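Peroxiredoxin (Akkermansia muciniphila, PDB 6KHX) probably reduces hydrogen peroxide and organic hydroperoxides through reactive cysteines, as a typical 2-Cys peroxiredoxin of the thioredoxin-fold superfamily. Local coordinates at residues K107-E120 / N131-I143. Residues are numbered along the deposited sequence; the frame is centred on the assembly and turned at random.
Sequences KTISADYGVLAGDE and NGELIAYRGLFLI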
loop_
_atom_site.group_PDB
_atom_site.type_symbol
_atom_site.label_atom_id
_atom_site.label_comp_id
_atom_site.label_asym_id
_atom_site.label_seq_id
_atom_site.Cartn_x
_atom_site.Cartn_y
_atom_site.Cartn_z
ATOM N N LYS B 107 -1.753 -28.953 -15.341
ATOM C CA LYS B 107 -3.108 -28.444 -15.141
ATOM C C LYS B 107 -3.283 -27.008 -15.623
ATOM O O LYS B 107 -4.325 -26.397 -15.353
ATOM C CB LYS B 107 -3.549 -28.541 -13.673
ATOM C CG LYS B 107 -3.293 -29.901 -13.062
ATOM C CD LYS B 107 -3.871 -30.000 -11.673
ATOM C CE LYS B 107 -3.435 -31.283 -11.007
ATOM N NZ LYS B 107 -4.069 -32.476 -11.629
ATOM N N THR B 108 -2.298 -26.446 -16.330
ATOM C CA THR B 108 -2.423 -25.066 -16.789
ATOM C C THR B 108 -3.404 -24.936 -17.954
ATOM O O THR B 108 -4.076 -23.907 -18.076
ATOM C CB THR B 108 -1.049 -24.504 -17.181
ATOM O OG1 THR B 108 -0.449 -25.335 -18.176
ATOM C CG2 THR B 108 -0.121 -24.436 -15.973
ATOM N N ILE B 109 -3.500 -25.950 -18.822
ATOM C CA ILE B 109 -4.443 -25.878 -19.935
ATOM C C ILE B 109 -5.873 -25.898 -19.412
ATOM O O ILE B 109 -6.716 -25.081 -19.807
ATOM C CB ILE B 109 -4.201 -27.028 -20.928
ATOM C CG1 ILE B 109 -2.737 -27.083 -21.347
ATOM C CG2 ILE B 109 -5.071 -26.847 -22.156
ATOM C CD1 ILE B 109 -2.414 -28.290 -22.202
ATOM N N SER B 110 -6.164 -26.840 -18.513
ATOM C CA SER B 110 -7.494 -26.925 -17.925
ATOM C C SER B 110 -7.842 -25.640 -17.188
ATOM O O SER B 110 -8.995 -25.194 -17.216
ATOM C CB SER B 110 -7.570 -28.130 -16.986
ATOM O OG SER B 110 -7.203 -29.323 -17.662
ATOM N N ALA B 111 -6.860 -25.034 -16.515
ATOM C CA ALA B 111 -7.087 -23.752 -15.858
ATOM C C ALA B 111 -7.397 -22.664 -16.878
ATOM O O ALA B 111 -8.358 -21.905 -16.720
ATOM C CB ALA B 111 -5.875 -23.369 -15.011
ATOM N N ASP B 112 -6.596 -22.584 -17.942
ATOM C CA ASP B 112 -6.774 -21.534 -18.941
ATOM C C ASP B 112 -8.109 -21.651 -19.661
ATOM O O ASP B 112 -8.697 -20.634 -20.046
ATOM C CB ASP B 112 -5.623 -21.579 -19.946
ATOM C CG ASP B 112 -4.322 -21.078 -19.357
ATOM O OD1 ASP B 112 -4.363 -20.537 -18.232
ATOM O OD2 ASP B 112 -3.260 -21.249 -20.000
ATOM N N TYR B 113 -8.614 -22.871 -19.834
ATOM C CA TYR B 113 -9.885 -23.069 -20.510
ATOM C C TYR B 113 -11.079 -23.073 -19.560
ATOM O O TYR B 113 -12.217 -23.233 -20.018
ATOM C CB TYR B 113 -9.836 -24.365 -21.323
ATOM C CG TYR B 113 -9.096 -24.204 -22.631
ATOM C CD1 TYR B 113 -7.704 -24.185 -22.672
ATOM C CD2 TYR B 113 -9.788 -24.043 -23.825
ATOM C CE1 TYR B 113 -7.024 -24.024 -23.869
ATOM C CE2 TYR B 113 -9.119 -23.882 -25.024
ATOM C CZ TYR B 113 -7.737 -23.873 -25.043
ATOM O OH TYR B 113 -7.078 -23.716 -26.246
ATOM N N GLY B 114 -10.854 -22.885 -18.260
ATOM C CA GLY B 114 -11.949 -22.777 -17.312
ATOM C C GLY B 114 -12.689 -24.072 -17.041
ATOM O O GLY B 114 -13.878 -24.039 -16.705
ATOM N N VAL B 115 -12.014 -25.215 -17.164
ATOM C CA VAL B 115 -12.623 -26.519 -16.953
ATOM C C VAL B 115 -12.024 -27.265 -15.773
ATOM O O VAL B 115 -12.423 -28.406 -15.512
ATOM C CB VAL B 115 -12.527 -27.390 -18.223
ATOM C CG1 VAL B 115 -13.214 -26.705 -19.393
ATOM C CG2 VAL B 115 -11.069 -27.693 -18.535
ATOM N N LEU B 116 -11.080 -26.667 -15.053
ATOM C CA LEU B 116 -10.429 -27.350 -13.943
ATOM C C LEU B 116 -11.354 -27.357 -12.736
ATOM O O LEU B 116 -11.820 -26.299 -12.302
ATOM C CB LEU B 116 -9.109 -26.674 -13.601
ATOM C CG LEU B 116 -8.216 -27.466 -12.656
ATOM C CD1 LEU B 116 -7.885 -28.812 -13.276
ATOM C CD2 LEU B 116 -6.958 -26.679 -12.384
ATOM N N ALA B 117 -11.638 -28.547 -12.209
ATOM C CA ALA B 117 -12.444 -28.680 -11.005
ATOM C C ALA B 117 -11.616 -28.352 -9.762
ATOM O O ALA B 117 -10.411 -28.092 -9.830
ATOM C CB ALA B 117 -13.030 -30.085 -10.912
ATOM N N GLY B 118 -12.272 -28.390 -8.607
ATOM C CA GLY B 118 -11.619 -28.170 -7.336
ATOM C C GLY B 118 -11.611 -26.718 -6.895
ATOM O O GLY B 118 -11.915 -25.789 -7.647
ATOM N N ASP B 119 -11.264 -26.537 -5.625
ATOM C CA ASP B 119 -11.212 -25.236 -4.977
ATOM C C ASP B 119 -9.903 -25.126 -4.213
ATOM O O ASP B 119 -9.543 -26.042 -3.465
ATOM C CB ASP B 119 -12.401 -25.054 -4.023
ATOM C CG ASP B 119 -12.370 -23.727 -3.282
ATOM O OD1 ASP B 119 -11.680 -22.786 -3.738
ATOM O OD2 ASP B 119 -13.027 -23.640 -2.222
ATOM N N GLU B 120 -9.207 -24.007 -4.383
ATOM C CA GLU B 120 -7.932 -23.774 -3.722
ATOM C C GLU B 120 -8.089 -22.740 -2.617
ATOM O O GLU B 120 -8.872 -21.792 -2.738
ATOM C CB GLU B 120 -6.866 -23.302 -4.704
ATOM C CG GLU B 120 -6.404 -24.358 -5.666
ATOM C CD GLU B 120 -5.119 -23.962 -6.342
ATOM O OE1 GLU B 120 -4.575 -22.897 -5.985
ATOM O OE2 GLU B 120 -4.659 -24.704 -7.233
ATOM N N ASN B 131 -9.607 -28.139 -2.003
ATOM C CA ASN B 131 -10.817 -28.912 -1.778
ATOM C C ASN B 131 -11.202 -29.583 -3.085
ATOM O O ASN B 131 -11.284 -28.925 -4.128
ATOM C CB ASN B 131 -11.956 -28.032 -1.265
ATOM C CG ASN B 131 -11.637 -27.386 0.069
ATOM O OD1 ASN B 131 -11.228 -28.060 1.019
ATOM N ND2 ASN B 131 -11.831 -26.073 0.152
ATOM N N GLY B 132 -11.407 -30.884 -3.033
ATOM C CA GLY B 132 -11.714 -31.624 -4.231
ATOM C C GLY B 132 -10.465 -31.991 -5.007
ATOM O O GLY B 132 -9.331 -31.902 -4.529
ATOM N N GLU B 133 -10.694 -32.439 -6.232
ATOM C CA GLU B 133 -9.634 -32.887 -7.118
ATOM C C GLU B 133 -9.437 -31.861 -8.226
ATOM O O GLU B 133 -10.410 -31.412 -8.842
ATOM C CB GLU B 133 -9.977 -34.247 -7.715
ATOM C CG GLU B 133 -9.860 -35.395 -6.746
ATOM C CD GLU B 133 -10.222 -36.712 -7.394
ATOM O OE1 GLU B 133 -11.389 -36.869 -7.815
ATOM O OE2 GLU B 133 -9.342 -37.587 -7.491
ATOM N N LEU B 134 -8.182 -31.490 -8.476
ATOM C CA LEU B 134 -7.853 -30.606 -9.592
ATOM C C LEU B 134 -7.757 -31.465 -10.849
ATOM O O LEU B 134 -6.675 -31.798 -11.340
ATOM C CB LEU B 134 -6.563 -29.840 -9.320
ATOM C CG LEU B 134 -6.551 -28.932 -8.085
ATOM C CD1 LEU B 134 -5.160 -28.378 -7.850
ATOM C CD2 LEU B 134 -7.561 -27.798 -8.214
ATOM N N ILE B 135 -8.932 -31.845 -11.362
ATOM C CA ILE B 135 -9.068 -32.578 -12.614
ATOM C C ILE B 135 -10.077 -31.838 -13.480
ATOM O O ILE B 135 -10.848 -31.003 -13.000
ATOM C CB ILE B 135 -9.509 -34.044 -12.410
ATOM C CG1 ILE B 135 -10.846 -34.107 -11.675
ATOM C CG2 ILE B 135 -8.455 -34.830 -11.641
ATOM C CD1 ILE B 135 -11.274 -35.522 -11.340
ATOM N N ALA B 136 -10.056 -32.145 -14.774
ATOM C CA ALA B 136 -10.889 -31.430 -15.736
ATOM C C ALA B 136 -12.302 -32.003 -15.787
ATOM O O ALA B 136 -12.499 -33.222 -15.781
ATOM C CB ALA B 136 -10.262 -31.482 -17.128
ATOM N N TYR B 137 -13.287 -31.106 -15.843
ATOM C CA TYR B 137 -14.655 -31.488 -16.150
ATOM C C TYR B 137 -14.782 -31.821 -17.638
ATOM O O TYR B 137 -13.860 -31.615 -18.433
ATOM C CB TYR B 137 -15.623 -30.363 -15.784
ATOM C CG TYR B 137 -16.069 -30.338 -14.337
ATOM C CD1 TYR B 137 -16.854 -31.363 -13.811
ATOM C CD2 TYR B 137 -15.734 -29.277 -13.500
ATOM C CE1 TYR B 137 -17.277 -31.338 -12.488
ATOM C CE2 TYR B 137 -16.153 -29.244 -12.177
ATOM C CZ TYR B 137 -16.922 -30.279 -11.679
ATOM O OH TYR B 137 -17.346 -30.254 -10.371
ATOM N N ARG B 138 -15.951 -32.344 -18.020
ATOM C CA ARG B 138 -16.193 -32.748 -19.408
ATOM C C ARG B 138 -16.450 -31.496 -20.239
ATOM O O ARG B 138 -17.588 -31.080 -20.481
ATOM C CB ARG B 138 -17.340 -33.750 -19.495
ATOM C CG ARG B 138 -17.018 -35.018 -18.744
ATOM C CD ARG B 138 -17.987 -36.148 -18.988
ATOM N NE ARG B 138 -17.778 -37.151 -17.955
ATOM C CZ ARG B 138 -16.775 -38.022 -17.942
ATOM N NH1 ARG B 138 -15.889 -38.046 -18.931
ATOM N NH2 ARG B 138 -16.665 -38.877 -16.933
ATOM N N GLY B 139 -15.358 -30.884 -20.679
ATOM C CA GLY B 139 -15.414 -29.591 -21.357
ATOM C C GLY B 139 -15.190 -29.752 -22.856
ATOM O O GLY B 139 -14.343 -30.533 -23.271
ATOM N N LEU B 140 -15.915 -28.981 -23.655
ATOM C CA LEU B 140 -15.756 -29.094 -25.101
ATOM C C LEU B 140 -15.759 -27.709 -25.728
ATOM O O LEU B 140 -16.559 -26.848 -25.350
ATOM C CB LEU B 140 -16.854 -29.968 -25.731
ATOM C CG LEU B 140 -16.745 -30.187 -27.244
ATOM C CD1 LEU B 140 -17.097 -31.624 -27.624
ATOM C CD2 LEU B 140 -17.623 -29.199 -28.006
ATOM N N PHE B 141 -14.840 -27.495 -26.671
ATOM C CA PHE B 141 -14.672 -26.207 -27.331
ATOM C C PHE B 141 -14.582 -26.399 -28.835
ATOM O O PHE B 141 -13.885 -27.304 -29.318
ATOM C CB PHE B 141 -13.415 -25.461 -26.844
ATOM C CG PHE B 141 -13.377 -25.245 -25.361
ATOM C CD1 PHE B 141 -12.972 -26.262 -24.506
ATOM C CD2 PHE B 141 -13.774 -24.037 -24.820
ATOM C CE1 PHE B 141 -12.951 -26.071 -23.147
ATOM C CE2 PHE B 141 -13.758 -23.838 -23.457
ATOM C CZ PHE B 141 -13.344 -24.854 -22.619
ATOM N N LEU B 142 -15.295 -25.540 -29.564
ATOM C CA LEU B 142 -15.169 -25.421 -31.010
ATOM C C LEU B 142 -14.296 -24.207 -31.321
ATOM O O LEU B 142 -14.623 -23.084 -30.923
ATOM C CB LEU B 142 -16.541 -25.282 -31.665
ATOM C CG LEU B 142 -16.476 -25.075 -33.179
ATOM C CD1 LEU B 142 -15.690 -26.215 -33.827
ATOM C CD2 LEU B 142 -17.866 -24.943 -33.782
ATOM N N ILE B 143 -13.183 -24.438 -32.014
ATOM C CA ILE B 143 -12.205 -23.410 -32.346
ATOM C C ILE B 143 -12.150 -23.289 -33.863
ATOM O O ILE B 143 -11.946 -24.293 -34.553
ATOM C CB ILE B 143 -10.820 -23.765 -31.775
ATOM C CG1 ILE B 143 -10.915 -24.044 -30.271
ATOM C CG2 ILE B 143 -9.825 -22.668 -32.053
ATOM C CD1 ILE B 143 -9.706 -24.755 -29.711
#
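Asn131 and Asp119 form the antiparallel hydrogen-bonded pair at the base of the β-hairpin 119-131, which projects from the thioredoxin-fold core of this peroxiredoxin. Two backbone bonds define it: Asp119 N to Asn131 O (2.8 Å) and Asn131 N to Asp119 O (2.6 Å). Their side chains lie side by side, pointing the same way, although both residues are poorly ordered. Leu134, centre of an inverse gamma turn, is gripped at its carbonyl: Lys107 NZ donates to Leu134 O at 2.7 Å, nearly along the C=O axis. The lysine chain stays extended until it bends at its last torsion (chi4 -70°), and its CD and CE lie across Leu134 CB. At the other end of that leucine, CD2 meets Ala117 O at 3.3 Å. Asn106 of the second subunit takes up Leu134 N and Gly132 O, placing this turn at a subunit interface. Ile135 O then accepts from Ala117 N (2.7 Å), the donor tilted from the carbonyl plane, and Tyr137 N reaches Val115 O almost straight (N-H...O 170°); together they bridge Leu116 to Ala136. Farther on, in the core strand 138-143, Phe141 receives Tyr113 in a T-shaped stack: the edge of the Tyr113 ring is turned to the face of Phe141, centroids 5.1 Å apart and planes at 72°. Tyr113 CD2 stands over the centre of that face, whereas Val115 CG1 touches the same ring at its edge, 3.7 Å from Phe141 CZ.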